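Local coordinates for protein hydrolase, alpha/beta hydrolase FOLD family (Staphylococcus aureus, PDB 2XMZ) that probably catalyses the pyruvate-releasing step that forms 2-succinyl-6-hydroxy-2,4-cyclohexadiene-1-carboxylate in menaquinone biosynthesis, using an alpha/beta hydrolase fold, at residues K183-K186 with A187-Y191; N125-E128 with R129-V132; Q159-L162 with E163-V166; G244-I247 with H248-D251. One frame throughout, in Å; residues are numbered along the deposited sequence.

Interaction 1 of 4, residues K183-K186 with A187-Y191; sequences KMAK and ALRDY
Lys186 and Asp190, one helical turn apart, close an i to i+4 salt bridge: NZ of Lys186 lies 2.7 Å from OD2 of Asp190 and meets it on the syn lone pair. The lysine reaches there by a chain that is extended as far as CE, with CG anti to the backbone N (chi1 -176°), and then bends at its last torsion (chi4 59°), which turns the ammonium back toward the carboxylate. CE of Lys186 therefore also packs at 3.3 Å from OD2 of Asp190. Beneath the pair runs a regular alpha-helical backbone. Asp190 N donates to Lys186 O at 2.9 Å, which sets the two residues one turn apart on the same side of the helix; Arg189 N to Ala185 O, at 3.0 Å, is the preceding bond of the same series. Asp190 OD2 also bonds Trp64 N, and Lys186 makes a cation-pi contact with the Trp64 side chain. One residue back, Arg189 turns its guanidinium to a second acid, Asp141, in a salt bridge. Helix 181-191 thus packs through Met184, Ala185 and Arg189 on helix 123-143, while Tyr191, whose OH bonds Pro51 O, touches Phe66 and Ile69 of helix 66-77.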
ATOM      1  N   LYS A 183     -16.272  -1.568   8.167  1.00 23.24           N
ATOM      2  CA  LYS A 183     -15.085  -0.752   8.004  1.00 21.92           C
ATOM      3  C   LYS A 183     -14.534  -0.806   6.588  1.00 21.69           C
ATOM      4  O   LYS A 183     -14.089   0.212   6.082  1.00 20.42           O
ATOM      5  CB  LYS A 183     -13.987  -1.108   9.020  1.00 21.32           C
ATOM      6  CG  LYS A 183     -14.402  -0.798  10.430  1.00 21.67           C
ATOM      7  CD  LYS A 183     -13.279  -0.993  11.441  1.00 22.17           C
ATOM      8  CE  LYS A 183     -13.784  -0.657  12.852  1.00 26.26           C
ATOM      9  NZ  LYS A 183     -12.662  -0.646  13.822  1.00 26.26           N
ATOM     10  N   MET A 184     -14.566  -1.987   5.954  1.00 21.48           N
ATOM     11  CA  MET A 184     -14.131  -2.101   4.570  1.00 20.59           C
ATOM     12  C   MET A 184     -14.997  -1.210   3.685  1.00 21.02           C
ATOM     13  O   MET A 184     -14.487  -0.537   2.806  1.00 19.54           O
ATOM     14  CB  MET A 184     -14.155  -3.571   4.106  1.00 20.61           C
ATOM     15  CG  MET A 184     -13.173  -4.470   4.887  1.00 20.35           C
ATOM     16  SD  MET A 184     -11.436  -3.917   4.629  1.00 21.78           S
ATOM     17  CE  MET A 184     -11.167  -2.900   6.086  1.00 19.01           C
ATOM     18  N   ALA A 185     -16.299  -1.193   3.950  1.00 21.29           N
ATOM     19  CA  ALA A 185     -17.230  -0.337   3.214  1.00 22.60           C
ATOM     20  C   ALA A 185     -16.864   1.146   3.368  1.00 22.32           C
ATOM     21  O   ALA A 185     -16.818   1.881   2.380  1.00 22.12           O
ATOM     22  CB  ALA A 185     -18.677  -0.591   3.680  1.00 23.76           C
ATOM     23  N   LYS A 186     -16.565   1.573   4.598  1.00 21.66           N
ATOM     24  CA  LYS A 186     -16.237   2.945   4.838  1.00 20.98           C
ATOM     25  C   LYS A 186     -14.919   3.273   4.152  1.00 20.36           C
ATOM     26  O   LYS A 186     -14.814   4.316   3.536  1.00 20.27           O
ATOM     27  CB  LYS A 186     -16.240   3.289   6.334  1.00 21.74           C
ATOM     28  CG  LYS A 186     -15.984   4.779   6.609  1.00 20.59           C
ATOM     29  CD  LYS A 186     -16.075   5.102   8.086  1.00 22.82           C
ATOM     30  CE  LYS A 186     -15.619   6.543   8.393  1.00 22.54           C
ATOM     31  NZ  LYS A 186     -16.429   7.553   7.653  1.00 21.22           N
ATOM     32  N   ALA A 187     -13.920   2.379   4.243  1.00 20.82           N
ATOM     33  CA  ALA A 187     -12.651   2.584   3.523  1.00 21.74           C
ATOM     34  C   ALA A 187     -12.890   2.840   2.034  1.00 22.02           C
ATOM     35  O   ALA A 187     -12.334   3.791   1.463  1.00 23.24           O
ATOM     36  CB  ALA A 187     -11.690   1.388   3.727  1.00 21.04           C
ATOM     37  N   LEU A 188     -13.702   2.005   1.406  1.00 22.56           N
ATOM     38  CA  LEU A 188     -14.059   2.206  -0.015  1.00 23.54           C
ATOM     39  C   LEU A 188     -14.721   3.553  -0.285  1.00 24.40           C
ATOM     40  O   LEU A 188     -14.301   4.279  -1.190  1.00 24.25           O
ATOM     41  CB  LEU A 188     -14.951   1.073  -0.533  1.00 24.41           C
ATOM     42  CG  LEU A 188     -14.270  -0.296  -0.685  1.00 24.29           C
ATOM     43  CD1 LEU A 188     -15.308  -1.373  -0.993  1.00 24.99           C
ATOM     44  CD2 LEU A 188     -13.142  -0.271  -1.733  1.00 25.09           C
ATOM     45  N   ARG A 189     -15.754   3.889   0.493  1.00 25.15           N
ATOM     46  CA  ARG A 189     -16.463   5.159   0.274  1.00 25.46           C
ATOM     47  C   ARG A 189     -15.589   6.394   0.518  1.00 24.31           C
ATOM     48  O   ARG A 189     -15.720   7.379  -0.198  1.00 24.97           O
ATOM     49  CB  ARG A 189     -17.771   5.238   1.084  1.00 26.96           C
ATOM     50  CG  ARG A 189     -18.721   4.027   0.881  1.00 30.58           C
ATOM     51  CD  ARG A 189     -20.167   4.281   1.301  1.00 36.99           C
ATOM     52  NE  ARG A 189     -20.816   3.078   1.846  1.00 41.00           N
ATOM     53  CZ  ARG A 189     -21.671   2.276   1.198  1.00 43.55           C
ATOM     54  NH1 ARG A 189     -22.017   2.480  -0.086  1.00 44.66           N
ATOM     55  NH2 ARG A 189     -22.177   1.233   1.840  1.00 43.04           N
ATOM     56  N   ASP A 190     -14.725   6.354   1.531  1.00 22.51           N
ATOM     57  CA  ASP A 190     -13.927   7.527   1.929  1.00 22.09           C
ATOM     58  C   ASP A 190     -12.589   7.653   1.217  1.00 21.41           C
ATOM     59  O   ASP A 190     -12.159   8.758   0.940  1.00 22.23           O
ATOM     60  CB  ASP A 190     -13.674   7.576   3.441  1.00 20.94           C
ATOM     61  CG  ASP A 190     -14.934   7.751   4.230  1.00 22.22           C
ATOM     62  OD1 ASP A 190     -16.011   7.799   3.611  1.00 22.74           O
ATOM     63  OD2 ASP A 190     -14.843   7.828   5.462  1.00 22.20           O
ATOM     64  N   TYR A 191     -11.910   6.549   0.944  1.00 21.68           N
ATOM     65  CA  TYR A 191     -10.597   6.685   0.260  1.00 21.39           C
ATOM     66  C   TYR A 191     -10.330   5.675  -0.845  1.00 21.78           C
ATOM     67  O   TYR A 191      -9.171   5.435  -1.239  1.00 21.26           O
ATOM     68  CB  TYR A 191      -9.421   6.842   1.229  1.00 20.81           C
ATOM     69  CG  TYR A 191      -9.074   5.670   2.124  1.00 20.85           C
ATOM     70  CD1 TYR A 191      -7.936   4.901   1.862  1.00 20.56           C
ATOM     71  CD2 TYR A 191      -9.828   5.369   3.257  1.00 22.44           C
ATOM     72  CE1 TYR A 191      -7.542   3.876   2.693  1.00 20.31           C
ATOM     73  CE2 TYR A 191      -9.449   4.312   4.120  1.00 20.74           C
ATOM     74  CZ  TYR A 191      -8.297   3.566   3.814  1.00 21.07           C
ATOM     75  OH  TYR A 191      -7.850   2.527   4.605  1.00 18.01           O
TER

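Interaction 2 of 4, residues N125-E128 with R129-V132; sequences NQLE and RRLV
Arg130 folds back along the preceding turn of helix 123-143 to lie against Gln126 and Leu127. Its CB sits over two carbonyl oxygens, 3.5 Å from Leu127 O and slightly farther from Gln126 O. CG stays beside the backbone N (chi1 -82°) and keeps the chain near the same wall, 3.5 Å from Gln126 O. The third torsion then bends the chain (chi3 -63°) and swings the guanidinium across the helix surface, so that the Leu127 and Arg130 side chains cross at about a right angle. NE lies near CD1 of Leu127, and CZ is 4.0 Å from Leu127 CA, which sits over one face of the flat group but offset toward its rim; the carbonyl oxygen Gln126 O also lies over a face. At the far end the two amino groups divide: NH1 packs 3.8 Å from CD1 of Leu127, and NH2 lies 3.8 Å from CB of Gln126 while giving its hydrogen bond to Gly194 O in a loop outside this helix. Backbone bonds hold the turn regular, Arg130 N to Gln126 O at 2.9 Å and Leu131 N to Leu127 O at 2.9 Å. On the next turn Leu127 CG meets Leu131 CD1 loosely, at 4.2 Å. Beyond its CB, Gln126 extends to bond Ile120 O through NE2, and Arg129 pairs with Asp133 farther along the helix. No carboxylate of residues 125-132 pairs with the Arg130 guanidinium, whose placement probably rests on this packing and on the neutral carbonyl of Gly194.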
ATOM      1  N   ASN A 125     -13.966   8.105 -15.784  1.00 34.86           N
ATOM      2  CA  ASN A 125     -13.396   6.887 -15.241  1.00 33.15           C
ATOM      3  C   ASN A 125     -13.371   6.940 -13.713  1.00 31.92           C
ATOM      4  O   ASN A 125     -13.548   5.917 -13.069  1.00 30.74           O
ATOM      5  CB  ASN A 125     -12.002   6.587 -15.815  1.00 32.26           C
ATOM      6  CG  ASN A 125     -12.037   6.200 -17.295  1.00 33.47           C
ATOM      7  OD1 ASN A 125     -13.059   5.757 -17.814  1.00 35.50           O
ATOM      8  ND2 ASN A 125     -10.913   6.373 -17.972  1.00 30.91           N
ATOM      9  N   GLN A 126     -13.178   8.131 -13.145  1.00 31.42           N
ATOM     10  CA  GLN A 126     -13.225   8.296 -11.688  1.00 31.62           C
ATOM     11  C   GLN A 126     -14.617   7.941 -11.178  1.00 31.68           C
ATOM     12  O   GLN A 126     -14.745   7.225 -10.181  1.00 30.12           O
ATOM     13  CB  GLN A 126     -12.873   9.723 -11.252  1.00 32.15           C
ATOM     14  CG  GLN A 126     -11.404  10.100 -11.365  1.00 34.55           C
ATOM     15  CD  GLN A 126     -11.152  11.597 -11.140  1.00 37.67           C
ATOM     16  OE1 GLN A 126     -12.055  12.427 -11.292  1.00 41.36           O
ATOM     17  NE2 GLN A 126      -9.922  11.938 -10.796  1.00 36.58           N
ATOM     18  N   LEU A 127     -15.640   8.429 -11.881  1.00 33.49           N
ATOM     19  CA  LEU A 127     -17.034   8.142 -11.555  1.00 34.56           C
ATOM     20  C   LEU A 127     -17.355   6.657 -11.690  1.00 34.64           C
ATOM     21  O   LEU A 127     -18.015   6.095 -10.812  1.00 34.56           O
ATOM     22  CB  LEU A 127     -17.993   8.982 -12.409  1.00 36.65           C
ATOM     23  CG  LEU A 127     -19.498   8.775 -12.142  1.00 39.29           C
ATOM     24  CD1 LEU A 127     -19.895   9.003 -10.655  1.00 39.38           C
ATOM     25  CD2 LEU A 127     -20.341   9.638 -13.067  1.00 42.12           C
ATOM     26  N   GLU A 128     -16.907   6.033 -12.789  1.00 34.70           N
ATOM     27  CA  GLU A 128     -17.127   4.597 -13.023  1.00 34.39           C
ATOM     28  C   GLU A 128     -16.652   3.828 -11.782  1.00 32.08           C
ATOM     29  O   GLU A 128     -17.337   2.943 -11.277  1.00 32.19           O
ATOM     30  CB  GLU A 128     -16.341   4.112 -14.253  1.00 34.86           C
ATOM     31  CG  GLU A 128     -17.047   4.246 -15.606  1.00 38.83           C
ATOM     32  CD  GLU A 128     -16.078   4.113 -16.806  1.00 41.92           C
ATOM     33  OE1 GLU A 128     -14.940   3.590 -16.621  1.00 42.08           O
ATOM     34  OE2 GLU A 128     -16.456   4.535 -17.929  1.00 40.94           O
ATOM     35  N   ARG A 129     -15.478   4.202 -11.301  1.00 29.99           N
ATOM     36  CA  ARG A 129     -14.851   3.533 -10.196  1.00 28.61           C
ATOM     37  C   ARG A 129     -15.564   3.798  -8.876  1.00 27.79           C
ATOM     38  O   ARG A 129     -15.716   2.884  -8.070  1.00 27.47           O
ATOM     39  CB  ARG A 129     -13.385   3.947 -10.092  1.00 27.83           C
ATOM     40  CG  ARG A 129     -12.697   3.387  -8.907  1.00 26.23           C
ATOM     41  CD  ARG A 129     -12.751   1.853  -8.892  1.00 27.13           C
ATOM     42  NE  ARG A 129     -11.887   1.351  -7.838  1.00 28.61           N
ATOM     43  CZ  ARG A 129     -10.645   0.933  -8.049  1.00 31.44           C
ATOM     44  NH1 ARG A 129     -10.142   0.946  -9.285  1.00 29.09           N
ATOM     45  NH2 ARG A 129      -9.905   0.512  -7.031  1.00 32.08           N
ATOM     46  N   ARG A 130     -15.980   5.047  -8.661  1.00 27.83           N
ATOM     47  CA  ARG A 130     -16.782   5.405  -7.495  1.00 28.14           C
ATOM     48  C   ARG A 130     -18.029   4.556  -7.397  1.00 28.64           C
ATOM     49  O   ARG A 130     -18.309   4.009  -6.338  1.00 27.80           O
ATOM     50  CB  ARG A 130     -17.175   6.880  -7.505  1.00 29.03           C
ATOM     51  CG  ARG A 130     -16.068   7.782  -6.973  1.00 29.10           C
ATOM     52  CD  ARG A 130     -16.618   9.124  -6.495  1.00 31.22           C
ATOM     53  NE  ARG A 130     -17.235   9.923  -7.547  1.00 32.93           N
ATOM     54  CZ  ARG A 130     -16.572  10.659  -8.433  1.00 33.13           C
ATOM     55  NH1 ARG A 130     -17.244  11.376  -9.330  1.00 34.95           N
ATOM     56  NH2 ARG A 130     -15.248  10.682  -8.427  1.00 34.05           N
ATOM     57  N   LEU A 131     -18.774   4.456  -8.496  1.00 30.01           N
ATOM     58  CA  LEU A 131     -19.979   3.606  -8.548  1.00 32.16           C
ATOM     59  C   LEU A 131     -19.689   2.151  -8.158  1.00 31.71           C
ATOM     60  O   LEU A 131     -20.431   1.553  -7.379  1.00 31.98           O
ATOM     61  CB  LEU A 131     -20.631   3.652  -9.930  1.00 33.53           C
ATOM     62  CG  LEU A 131     -21.305   4.946 -10.409  1.00 36.32           C
ATOM     63  CD1 LEU A 131     -21.398   4.983 -11.941  1.00 38.20           C
ATOM     64  CD2 LEU A 131     -22.710   5.099  -9.833  1.00 40.08           C
ATOM     65  N   VAL A 132     -18.618   1.588  -8.704  1.00 30.66           N
ATOM     66  CA  VAL A 132     -18.262   0.206  -8.430  1.00 30.76           C
ATOM     67  C   VAL A 132     -17.877   0.032  -6.959  1.00 29.12           C
ATOM     68  O   VAL A 132     -18.354  -0.884  -6.304  1.00 29.41           O
ATOM     69  CB  VAL A 132     -17.109  -0.269  -9.332  1.00 30.89           C
ATOM     70  CG1 VAL A 132     -16.572  -1.604  -8.852  1.00 32.19           C
ATOM     71  CG2 VAL A 132     -17.582  -0.385 -10.771  1.00 33.74           C
TER

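Interaction 3 of 4, residues Q159-L162 with E163-V166; sequences QSQL and ELPV
Gln161 and Leu164 carry the contact, at the close of a 3-10 segment that leads from helix 145-152 toward helix 166-177. The i to i+3 pattern of that helix type is plain in the backbone: Leu164 N donates to Gln161 O at 2.8 Å with an N-H...O angle of 164°, the same spacing as Leu162 N to Gln159 O at 3.0 Å. In the first of these bonds the donor stands well above the carbonyl plane, 59° out of it. A further bond, Glu163 N to Ser160 O, is weak, and the placement of that nitrogen is doubtful. The packed side lies inward. Leu164 holds CG beside its own backbone N (chi1 -72°), which brings CD1 against the inner flank of Gln161, 3.9 Å from both CB and CG of that residue; the two side chains meet at a slant. Gln161 continues inward in an extended chain to Ile172 and Arg176 of helix 166-177, and Leu164 touches Val249. Ser160 belongs to the same inner side, its OG bonding Glu250. The outer side is looser. Leu162 and Glu163 are exposed, and Glu163, bent at its second torsion, comes no nearer with OE1 than 4.0 Å to Leu162 O; it also touches a crystal neighbour. Pro165 stands at the N-cap of helix 166-177, and Gln169 NE2 of that helix bonds Leu164 O. On the packed side Leu164 CB rests 3.3 Å from Gln161 O, the oxygen that also accepts its own N-H.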
ATOM      1  N   GLN A 159      -5.847 -13.442 -10.225  1.00 29.67           N
ATOM      2  CA  GLN A 159      -5.791 -14.772 -10.829  1.00 31.86           C
ATOM      3  C   GLN A 159      -4.481 -15.510 -10.512  1.00 32.02           C
ATOM      4  O   GLN A 159      -4.485 -16.714 -10.247  1.00 33.49           O
ATOM      5  CB  GLN A 159      -6.021 -14.677 -12.344  1.00 32.94           C
ATOM      6  CG  GLN A 159      -6.150 -16.000 -13.033  1.00 37.93           C
ATOM      7  CD  GLN A 159      -6.501 -15.866 -14.501  1.00 43.14           C
ATOM      8  OE1 GLN A 159      -6.805 -16.864 -15.169  1.00 46.97           O
ATOM      9  NE2 GLN A 159      -6.468 -14.635 -15.016  1.00 43.71           N
ATOM     10  N   SER A 160      -3.369 -14.776 -10.509  1.00 31.08           N
ATOM     11  CA  SER A 160      -2.054 -15.359 -10.249  1.00 31.66           C
ATOM     12  C   SER A 160      -1.959 -15.984  -8.848  1.00 31.71           C
ATOM     13  O   SER A 160      -1.152 -16.881  -8.630  1.00 32.53           O
ATOM     14  CB  SER A 160      -0.954 -14.312 -10.415  1.00 30.25           C
ATOM     15  OG  SER A 160      -1.031 -13.373  -9.354  1.00 28.82           O
ATOM     16  N   GLN A 161      -2.795 -15.533  -7.919  1.00 30.88           N
ATOM     17  CA  GLN A 161      -2.790 -16.114  -6.566  1.00 31.77           C
ATOM     18  C   GLN A 161      -3.289 -17.555  -6.512  1.00 33.72           C
ATOM     19  O   GLN A 161      -2.920 -18.304  -5.606  1.00 34.17           O
ATOM     20  CB  GLN A 161      -3.587 -15.252  -5.587  1.00 30.70           C
ATOM     21  CG  GLN A 161      -2.957 -13.883  -5.350  1.00 29.87           C
ATOM     22  CD  GLN A 161      -3.626 -13.099  -4.250  1.00 30.90           C
ATOM     23  OE1 GLN A 161      -4.574 -13.579  -3.598  1.00 32.97           O
ATOM     24  NE2 GLN A 161      -3.129 -11.881  -4.012  1.00 27.80           N
ATOM     25  N   LEU A 162      -4.125 -17.942  -7.480  1.00 35.36           N
ATOM     26  CA  LEU A 162      -4.711 -19.288  -7.511  1.00 37.86           C
ATOM     27  C   LEU A 162      -3.623 -20.349  -7.676  1.00 40.07           C
ATOM     28  O   LEU A 162      -3.853 -21.548  -7.465  1.00 41.39           O
ATOM     29  CB  LEU A 162      -5.747 -19.407  -8.634  1.00 38.56           C
ATOM     30  CG  LEU A 162      -6.933 -18.442  -8.590  1.00 37.51           C
ATOM     31  CD1 LEU A 162      -7.549 -18.322  -9.982  1.00 40.10           C
ATOM     32  CD2 LEU A 162      -7.985 -18.864  -7.548  1.00 40.33           C
ATOM     33  N   GLU A 163      -2.435 -19.873  -8.027  1.00 39.92           N
ATOM     34  CA  GLU A 163      -1.267 -20.709  -8.218  1.00 42.25           C
ATOM     35  C   GLU A 163      -0.353 -20.781  -6.981  1.00 41.49           C
ATOM     36  O   GLU A 163       0.613 -21.547  -6.968  1.00 43.03           O
ATOM     37  CB  GLU A 163      -0.477 -20.209  -9.438  1.00 42.50           C
ATOM     38  CG  GLU A 163      -1.100 -20.603 -10.780  1.00 46.23           C
ATOM     39  CD  GLU A 163      -0.931 -22.076 -11.076  1.00 50.74           C
ATOM     40  OE1 GLU A 163      -1.683 -22.910 -10.509  1.00 54.12           O
ATOM     41  OE2 GLU A 163      -0.036 -22.405 -11.884  1.00 54.20           O
ATOM     42  N   LEU A 164      -0.656 -19.995  -5.954  1.00 39.11           N
ATOM     43  CA  LEU A 164       0.174 -19.948  -4.747  1.00 38.32           C
ATOM     44  C   LEU A 164       0.047 -21.212  -3.907  1.00 39.56           C
ATOM     45  O   LEU A 164      -0.923 -21.956  -4.065  1.00 39.95           O
ATOM     46  CB  LEU A 164      -0.159 -18.705  -3.909  1.00 36.25           C
ATOM     47  CG  LEU A 164       0.338 -17.406  -4.548  1.00 35.55           C
ATOM     48  CD1 LEU A 164      -0.197 -16.188  -3.828  1.00 34.05           C
ATOM     49  CD2 LEU A 164       1.874 -17.364  -4.682  1.00 37.80           C
ATOM     50  N   PRO A 165       1.039 -21.473  -3.024  1.00 39.89           N
ATOM     51  CA  PRO A 165       0.921 -22.634  -2.160  1.00 41.34           C
ATOM     52  C   PRO A 165      -0.297 -22.446  -1.262  1.00 40.68           C
ATOM     53  O   PRO A 165      -0.607 -21.320  -0.870  1.00 37.51           O
ATOM     54  CB  PRO A 165       2.214 -22.600  -1.331  1.00 41.74           C
ATOM     55  CG  PRO A 165       3.158 -21.762  -2.119  1.00 40.59           C
ATOM     56  CD  PRO A 165       2.274 -20.718  -2.742  1.00 39.43           C
ATOM     57  N   VAL A 166      -0.977 -23.547  -0.954  1.00 42.51           N
ATOM     58  CA  VAL A 166      -2.237 -23.496  -0.205  1.00 42.93           C
ATOM     59  C   VAL A 166      -2.145 -22.724   1.130  1.00 41.71           C
ATOM     60  O   VAL A 166      -3.097 -22.034   1.509  1.00 40.49           O
ATOM     61  CB  VAL A 166      -2.881 -24.908  -0.081  1.00 45.29           C
ATOM     62  CG1 VAL A 166      -1.986 -25.880   0.704  1.00 47.75           C
ATOM     63  CG2 VAL A 166      -4.269 -24.819   0.522  1.00 46.76           C
TER

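Interaction 4 of 4, residues G244-I247 with H248-D251; sequences GHTI and HVED
The histidine loop of the alpha/beta hydrolase fold is the setting here: Gly244 and Thr246 lie on either side of His245, which has the geometry of the third member of a probable Ser91-Asp218-His245 triad, and both are tied to the short helix that follows. Glu250 reaches back to the start of the loop. With CG beside the backbone N (chi1 -62°) and the rest of the chain extended, its OE1 accepts Gly244 N at 2.8 Å and 168°, from above the carboxylate plane. OE2 of the same carboxylate takes a hydrogen from a water that itself accepts from Thr246 N at 2.9 Å, and is also bonded to Ser160. In the backbone, Thr246 O accepts from two donors: Val249 N at 3.1 Å comes from above the carbonyl plane, whereas Glu250 N at 3.2 Å lies in it. Asp251 N to Ile247 O, 3.0 Å, closes the turn. The methyl CG2 of Thr246 makes a CH-pi contact over one face of the His248 ring, 3.9 Å from its centroid and 22° off the normal, and packs 3.8 Å from Val249 CG2, the two side chains running side by side. Thr246 OG1 turns instead to Tyr90 OH. His248 is itself held at both nitrogens, ND1 by Glu114 and NE2 by Thr31. One carboxylate thus takes up backbone N-H groups before and after His245, directly at Gly244 and through water at Thr246, which probably helps to fix the loop, and its hydrogen-bond donors probably stabilise Glu250 as an anion.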
ATOM      1  N   GLY A 244       1.991 -11.597 -10.033  1.00 27.53           N
ATOM      2  CA  GLY A 244       0.874 -10.691 -10.255  1.00 26.67           C
ATOM      3  C   GLY A 244       0.920  -9.475  -9.355  1.00 25.41           C
ATOM      4  O   GLY A 244       1.987  -8.877  -9.118  1.00 25.66           O
ATOM      5  N   HIS A 245      -0.240  -9.114  -8.841  1.00 24.55           N
ATOM      6  CA  HIS A 245      -0.405  -7.846  -8.148  1.00 23.75           C
ATOM      7  C   HIS A 245       0.353  -7.799  -6.815  1.00 22.20           C
ATOM      8  O   HIS A 245       1.079  -6.836  -6.537  1.00 21.30           O
ATOM      9  CB  HIS A 245      -1.890  -7.590  -7.921  1.00 24.10           C
ATOM     10  CG  HIS A 245      -2.208  -6.172  -7.586  1.00 24.23           C
ATOM     11  ND1 HIS A 245      -2.064  -5.144  -8.495  1.00 24.96           N
ATOM     12  CD2 HIS A 245      -2.703  -5.613  -6.457  1.00 23.58           C
ATOM     13  CE1 HIS A 245      -2.435  -4.008  -7.928  1.00 24.36           C
ATOM     14  NE2 HIS A 245      -2.846  -4.266  -6.700  1.00 24.38           N
ATOM     15  N   THR A 246       0.184  -8.839  -6.001  1.00 22.15           N
ATOM     16  CA  THR A 246       0.786  -8.862  -4.654  1.00 21.78           C
ATOM     17  C   THR A 246       2.153  -9.548  -4.716  1.00 22.62           C
ATOM     18  O   THR A 246       2.331 -10.680  -4.240  1.00 23.96           O
ATOM     19  CB  THR A 246      -0.117  -9.545  -3.625  1.00 21.74           C
ATOM     20  OG1 THR A 246      -1.487  -9.213  -3.875  1.00 23.15           O
ATOM     21  CG2 THR A 246       0.254  -9.122  -2.209  1.00 22.62           C
ATOM     22  N   ILE A 247       3.107  -8.834  -5.294  1.00 22.94           N
ATOM     23  CA  ILE A 247       4.470  -9.321  -5.463  1.00 23.82           C
ATOM     24  C   ILE A 247       5.088  -9.759  -4.132  1.00 24.47           C
ATOM     25  O   ILE A 247       5.689 -10.830  -4.059  1.00 25.63           O
ATOM     26  CB  ILE A 247       5.402  -8.253  -6.051  1.00 23.65           C
ATOM     27  CG1 ILE A 247       4.790  -7.564  -7.276  1.00 23.79           C
ATOM     28  CG2 ILE A 247       6.770  -8.888  -6.400  1.00 25.42           C
ATOM     29  CD1 ILE A 247       5.507  -6.252  -7.640  1.00 23.64           C
ATOM     30  N   HIS A 248       4.923  -8.957  -3.081  1.00 24.07           N
ATOM     31  CA  HIS A 248       5.581  -9.259  -1.787  1.00 24.75           C
ATOM     32  C   HIS A 248       5.143 -10.591  -1.195  1.00 26.15           C
ATOM     33  O   HIS A 248       5.775 -11.122  -0.271  1.00 27.87           O
ATOM     34  CB  HIS A 248       5.461  -8.086  -0.783  1.00 23.73           C
ATOM     35  CG  HIS A 248       4.080  -7.825  -0.261  1.00 22.15           C
ATOM     36  ND1 HIS A 248       3.288  -6.804  -0.730  1.00 21.12           N
ATOM     37  CD2 HIS A 248       3.381  -8.409   0.743  1.00 22.70           C
ATOM     38  CE1 HIS A 248       2.137  -6.802  -0.079  1.00 22.05           C
ATOM     39  NE2 HIS A 248       2.178  -7.757   0.836  1.00 20.48           N
ATOM     40  N   VAL A 249       4.059 -11.140  -1.726  1.00 26.06           N
ATOM     41  CA  VAL A 249       3.592 -12.464  -1.290  1.00 27.37           C
ATOM     42  C   VAL A 249       3.968 -13.585  -2.274  1.00 28.57           C
ATOM     43  O   VAL A 249       4.176 -14.727  -1.866  1.00 29.72           O
ATOM     44  CB  VAL A 249       2.067 -12.449  -1.069  1.00 26.55           C
ATOM     45  CG1 VAL A 249       1.534 -13.841  -0.915  1.00 30.20           C
ATOM     46  CG2 VAL A 249       1.734 -11.661   0.175  1.00 26.95           C
ATOM     47  N   GLU A 250       4.027 -13.261  -3.566  1.00 27.99           N
ATOM     48  CA  GLU A 250       4.184 -14.285  -4.600  1.00 30.69           C
ATOM     49  C   GLU A 250       5.652 -14.621  -4.818  1.00 32.45           C
ATOM     50  O   GLU A 250       5.990 -15.778  -5.087  1.00 34.78           O
ATOM     51  CB  GLU A 250       3.531 -13.845  -5.918  1.00 29.51           C
ATOM     52  CG  GLU A 250       2.034 -13.618  -5.802  1.00 28.54           C
ATOM     53  CD  GLU A 250       1.324 -13.576  -7.148  1.00 29.76           C
ATOM     54  OE1 GLU A 250       1.994 -13.667  -8.204  1.00 26.68           O
ATOM     55  OE2 GLU A 250       0.078 -13.436  -7.137  1.00 30.14           O
ATOM     56  N   ASP A 251       6.510 -13.600  -4.708  1.00 32.13           N
ATOM     57  CA  ASP A 251       7.956 -13.782  -4.680  1.00 33.62           C
ATOM     58  C   ASP A 251       8.571 -12.887  -3.605  1.00 32.99           C
ATOM     59  O   ASP A 251       9.141 -11.818  -3.916  1.00 32.08           O
ATOM     60  CB  ASP A 251       8.570 -13.460  -6.033  1.00 34.25           C
ATOM     61  CG  ASP A 251       9.965 -14.045  -6.188  1.00 37.25           C
ATOM     62  OD1 ASP A 251      10.576 -14.431  -5.157  1.00 38.66           O
ATOM     63  OD2 ASP A 251      10.441 -14.128  -7.345  1.00 36.89           O
TER
HETATM   64  O   HOH W   1      -1.115 -11.349  -6.424  1.00 15.92           O

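In the fold
All four interactions belong to the alpha/beta hydrolase fold, and in chain order they run 2, 3, 1, 4. Interactions 1 to 3 fall between strands 110-114 and 210-215, in the helical insertion over the sheet, while interaction 4 follows the edge strand 235-240. Interactions 1 and 2 sit on packed helices, 181-191 and 123-143, with centres 14 Å apart and no direct touch. Interactions 3 and 4 do touch, with centres 10 Å apart: besides their polar link, Gln161 packs against Thr246. Interaction 1 is 24 Å from interaction 4, centre to centre. The insertion thus meets the probable catalytic histidine loop through interaction 3, with interactions 1 and 2 farther off.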